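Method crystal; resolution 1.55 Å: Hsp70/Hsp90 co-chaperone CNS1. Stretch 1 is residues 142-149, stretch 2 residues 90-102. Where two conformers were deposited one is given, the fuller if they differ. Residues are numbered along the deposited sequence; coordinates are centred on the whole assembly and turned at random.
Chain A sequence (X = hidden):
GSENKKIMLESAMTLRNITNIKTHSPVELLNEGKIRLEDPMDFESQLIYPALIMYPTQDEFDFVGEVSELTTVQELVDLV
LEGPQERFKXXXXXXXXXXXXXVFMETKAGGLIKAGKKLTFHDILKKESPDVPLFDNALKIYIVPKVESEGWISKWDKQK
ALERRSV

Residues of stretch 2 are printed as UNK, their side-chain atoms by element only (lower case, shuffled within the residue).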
# COMPACT_ATOMS: atom_id res chain seq x y z
N TYR A 142 1.49 -1.70 -5.70
CA TYR A 142 2.19 -2.32 -6.82
C TYR A 142 2.63 -1.22 -7.76
O TYR A 142 1.80 -0.46 -8.26
CB TYR A 142 1.27 -3.32 -7.55
CG TYR A 142 0.74 -4.42 -6.65
CD1 TYR A 142 1.42 -5.63 -6.51
CD2 TYR A 142 -0.43 -4.24 -5.91
CE1 TYR A 142 0.95 -6.64 -5.67
CE2 TYR A 142 -0.92 -5.24 -5.07
CZ TYR A 142 -0.23 -6.43 -4.95
OH TYR A 142 -0.72 -7.41 -4.11
N ILE A 143 3.94 -1.13 -8.01
CA ILE A 143 4.48 -0.14 -8.94
C ILE A 143 4.84 -0.88 -10.23
O ILE A 143 5.68 -1.78 -10.23
CB ILE A 143 5.68 0.61 -8.32
CG1 ILE A 143 5.16 1.52 -7.19
CG2 ILE A 143 6.42 1.44 -9.37
CD1 ILE A 143 6.22 2.30 -6.43
N VAL A 144 4.15 -0.52 -11.32
CA VAL A 144 4.29 -1.20 -12.62
C VAL A 144 4.40 -0.17 -13.74
O VAL A 144 3.56 0.72 -13.83
CB VAL A 144 3.07 -2.12 -12.89
CG1 VAL A 144 3.24 -2.88 -14.21
CG2 VAL A 144 2.88 -3.11 -11.75
N PRO A 145 5.40 -0.29 -14.62
CA PRO A 145 5.45 0.65 -15.75
C PRO A 145 4.15 0.70 -16.54
O PRO A 145 3.53 -0.35 -16.76
CB PRO A 145 6.58 0.09 -16.61
CG PRO A 145 7.47 -0.61 -15.65
CD PRO A 145 6.56 -1.21 -14.62
N LYS A 146 3.73 1.89 -16.94
CA LYS A 146 2.53 2.07 -17.76
C LYS A 146 2.51 1.12 -18.97
O LYS A 146 1.48 0.52 -19.27
CB LYS A 146 2.41 3.53 -18.22
CG LYS A 146 1.16 3.86 -19.04
CD LYS A 146 1.13 5.33 -19.44
CE LYS A 146 0.33 5.55 -20.71
NZ LYS A 146 0.50 6.93 -21.24
N VAL A 147 3.65 0.98 -19.63
CA VAL A 147 3.76 0.14 -20.83
C VAL A 147 3.64 -1.38 -20.57
O VAL A 147 3.40 -2.13 -21.51
CB VAL A 147 5.03 0.46 -21.66
CG1 VAL A 147 5.03 1.93 -22.10
CG2 VAL A 147 6.32 0.11 -20.92
N GLU A 148 3.84 -1.81 -19.33
CA GLU A 148 3.63 -3.22 -18.93
C GLU A 148 2.33 -3.46 -18.14
O GLU A 148 2.03 -4.61 -17.80
CB GLU A 148 4.81 -3.70 -18.08
CG GLU A 148 6.17 -3.58 -18.76
CD GLU A 148 7.27 -4.27 -17.97
OE1 GLU A 148 7.23 -5.52 -17.85
OE2 GLU A 148 8.18 -3.58 -17.49
N SER A 149 1.55 -2.40 -17.89
CA SER A 149 0.42 -2.48 -16.96
C SER A 149 -0.75 -3.31 -17.50
O SER A 149 -1.34 -4.10 -16.77
CB SER A 149 -0.06 -1.07 -16.57
OG SER A 149 -0.50 -0.34 -17.70
N UNK A 90 16.15 -6.48 -14.53
CA UNK A 90 15.45 -7.21 -15.59
C UNK A 90 15.02 -6.28 -16.71
O UNK A 90 15.08 -5.05 -16.56
c UNK A 90 13.30 -9.66 -13.50
n UNK A 90 12.57 -11.76 -12.43
c UNK A 90 13.66 -11.10 -13.17
c UNK A 90 14.22 -7.90 -15.03
c UNK A 90 14.54 -8.88 -13.92
N UNK A 91 14.60 -6.89 -17.82
CA UNK A 91 14.01 -6.17 -18.96
C UNK A 91 12.96 -5.17 -18.50
O UNK A 91 12.06 -5.52 -17.74
o UNK A 91 12.48 -8.72 -22.15
c UNK A 91 13.38 -7.15 -19.97
c UNK A 91 14.31 -7.59 -21.09
c UNK A 91 13.72 -8.70 -21.95
o UNK A 91 14.49 -9.55 -22.44
N UNK A 92 13.10 -3.93 -18.97
CA UNK A 92 12.17 -2.86 -18.62
C UNK A 92 12.55 -2.03 -17.41
O UNK A 92 11.77 -1.16 -17.01
N UNK A 93 13.72 -2.27 -16.82
CA UNK A 93 14.22 -1.48 -15.67
C UNK A 93 14.29 0.03 -15.92
O UNK A 93 14.10 0.83 -15.00
c UNK A 93 18.04 -2.37 -15.79
n UNK A 93 20.42 -2.52 -16.54
c UNK A 93 15.61 -1.98 -15.23
c UNK A 93 19.00 -2.64 -16.95
c UNK A 93 16.69 -1.91 -16.31
N UNK A 94 14.57 0.41 -17.17
CA UNK A 94 14.60 1.82 -17.60
C UNK A 94 13.27 2.59 -17.45
O UNK A 94 13.28 3.82 -17.42
c UNK A 94 14.22 1.33 -20.14
o UNK A 94 15.12 -0.82 -19.53
c UNK A 94 15.11 1.94 -19.05
c UNK A 94 14.41 -0.18 -20.34
o UNK A 94 13.84 -0.72 -21.31
N UNK A 95 12.15 1.88 -17.38
CA UNK A 95 10.83 2.52 -17.26
C UNK A 95 10.36 2.75 -15.82
O UNK A 95 9.21 3.15 -15.61
n UNK A 95 10.51 2.73 -20.13
c UNK A 95 10.11 1.61 -19.53
o UNK A 95 10.00 0.54 -20.12
c UNK A 95 9.78 1.72 -18.04
N UNK A 96 11.23 2.52 -14.83
CA UNK A 96 10.90 2.82 -13.43
C UNK A 96 11.31 4.24 -13.05
O UNK A 96 12.31 4.47 -12.36
c UNK A 96 11.12 -0.48 -13.56
c UNK A 96 11.51 1.77 -12.49
c UNK A 96 10.82 0.43 -12.55
c UNK A 96 9.19 -1.13 -11.68
c UNK A 96 10.47 -1.70 -13.63
c UNK A 96 9.84 0.09 -11.61
c UNK A 96 9.50 -2.03 -12.68
N UNK A 97 10.53 5.20 -13.55
CA UNK A 97 10.65 6.62 -13.19
C UNK A 97 9.29 7.08 -12.66
O UNK A 97 8.29 6.41 -12.92
c UNK A 97 12.25 6.89 -15.14
c UNK A 97 11.06 7.50 -14.39
o UNK A 97 9.95 7.64 -15.29
N UNK A 98 9.25 8.20 -11.93
CA UNK A 98 7.97 8.67 -11.38
C UNK A 98 6.83 8.88 -12.38
O UNK A 98 5.68 8.57 -12.07
c UNK A 98 9.76 9.79 -10.30
c UNK A 98 8.35 9.99 -10.71
c UNK A 98 10.38 9.00 -11.41
N UNK A 99 7.14 9.40 -13.57
CA UNK A 99 6.13 9.60 -14.62
C UNK A 99 5.72 8.29 -15.29
O UNK A 99 4.54 8.06 -15.53
n UNK A 99 2.28 12.60 -17.02
c UNK A 99 4.32 11.34 -16.40
c UNK A 99 5.69 10.86 -16.86
c UNK A 99 6.64 10.58 -15.70
c UNK A 99 3.51 11.95 -17.53
N UNK A 100 6.71 7.44 -15.60
CA UNK A 100 6.48 6.25 -16.42
C UNK A 100 5.81 5.08 -15.70
O UNK A 100 5.36 4.15 -16.36
c UNK A 100 7.79 5.78 -17.05
c UNK A 100 10.29 7.28 -19.57
c UNK A 100 9.74 6.33 -18.52
c UNK A 100 8.36 6.77 -18.05
n UNK A 100 11.70 6.97 -19.93
N UNK A 101 5.74 5.10 -14.36
CA UNK A 101 5.06 4.03 -13.62
C UNK A 101 3.61 4.40 -13.30
O UNK A 101 3.27 5.57 -13.19
c UNK A 101 5.78 3.63 -12.30
c UNK A 101 7.19 3.13 -12.60
c UNK A 101 5.79 4.76 -11.26
N UNK A 102 2.78 3.36 -13.17
CA UNK A 102 1.47 3.49 -12.54
C UNK A 102 1.52 2.78 -11.19
O UNK A 102 2.36 1.91 -10.97
c UNK A 102 0.38 2.89 -13.42
c UNK A 102 -0.93 2.79 -15.54
c UNK A 102 0.20 3.50 -14.81
c UNK A 102 -0.05 5.00 -14.75
O HOH W 1 9.79 -4.48 -15.67
O HOH W 2 9.22 -1.54 -18.74
O HOH W 3 5.90 3.07 -18.91

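Position 90 carries four carbons in a row ending in nitrogen, out of reach of stretch 1: Lys-90. Its carbonyl opens a type II turn that closes on the backbone N of position 93. Position 91 has three carbons, the third bearing two oxygens, which makes it Glu-91; its side chain is poorly ordered, and its backbone O is what matters, taking a proton from water 1, which also donates to Glu-148 OE2. Position 92 has no side-chain atoms and a phi of 92°. A CB here would jam against the preceding carbonyl and sit 2.8 Å from Glu-148 OE2, so this is Gly-92, called for by the backbone angles alone, with Glu-148 OE2, where it stands, leaving no room for a CB either.

Position 93, an unbranched chain of four carbons and a nitrogen, points away: Lys-93. Position 94 shows three carbons with two oxygens on the last, touching nothing on stretch 1: Glu-94. Position 95 has two carbons, the second holding one oxygen and one nitrogen, and its CB lies 3.9 Å from Pro-145 CB; it is Asn-95. Water 2 lies 2.6 Å from both Asn-95 OD1 and Glu-148 OE2.

Position 96 is one carbon followed by a six-carbon ring; Pro-145 CG lies over one face, 4.0 Å from the ring centroid, and Ile-143 O is near its edge. This is Phe-96, with CE1 3.9 Å from Ile-143 O. Position 97, one carbon carrying an oxygen and a carbon, is Thr-97; its OG1 accepts a hydrogen bond from the backbone N of position 100 at 3.3 Å. Position 98 closes three carbons onto its own N: Pro-98, clear of stretch 1.

Positions 99 and 100 each hold four carbons in a row ending in nitrogen, giving Lys-99 and Lys-100. The second contributes through its backbone: Lys-100 O accepts from Lys-146 N at 2.8 Å. Position 101 has one carbon bearing two more, and its CB packs 3.7 Å from Ile-143 CG2: Val-101. Position 102 has four carbons forked at the second, with a terminal carbon 3.8 Å from Ser-149 OG. It is Leu-102, the residue most covered by stretch 1.

The contact rests on a short antiparallel pairing. Val-144 and Leu-102 exchange two bonds, Leu-102 N to Val-144 O at 2.8 Å and Val-144 N to Leu-102 O at 3.0 Å. Proline has no N-H to offer, but Pro-145 falls at a non-hydrogen-bonded position, so the ladder resumes at Lys-146 N. The proline ring instead meets Phe-96. Apolar packing joins the strand pairing, and water links the glycine turn to Glu-148.

Stretch 2 (90-102) KEGKENFTPKKVL
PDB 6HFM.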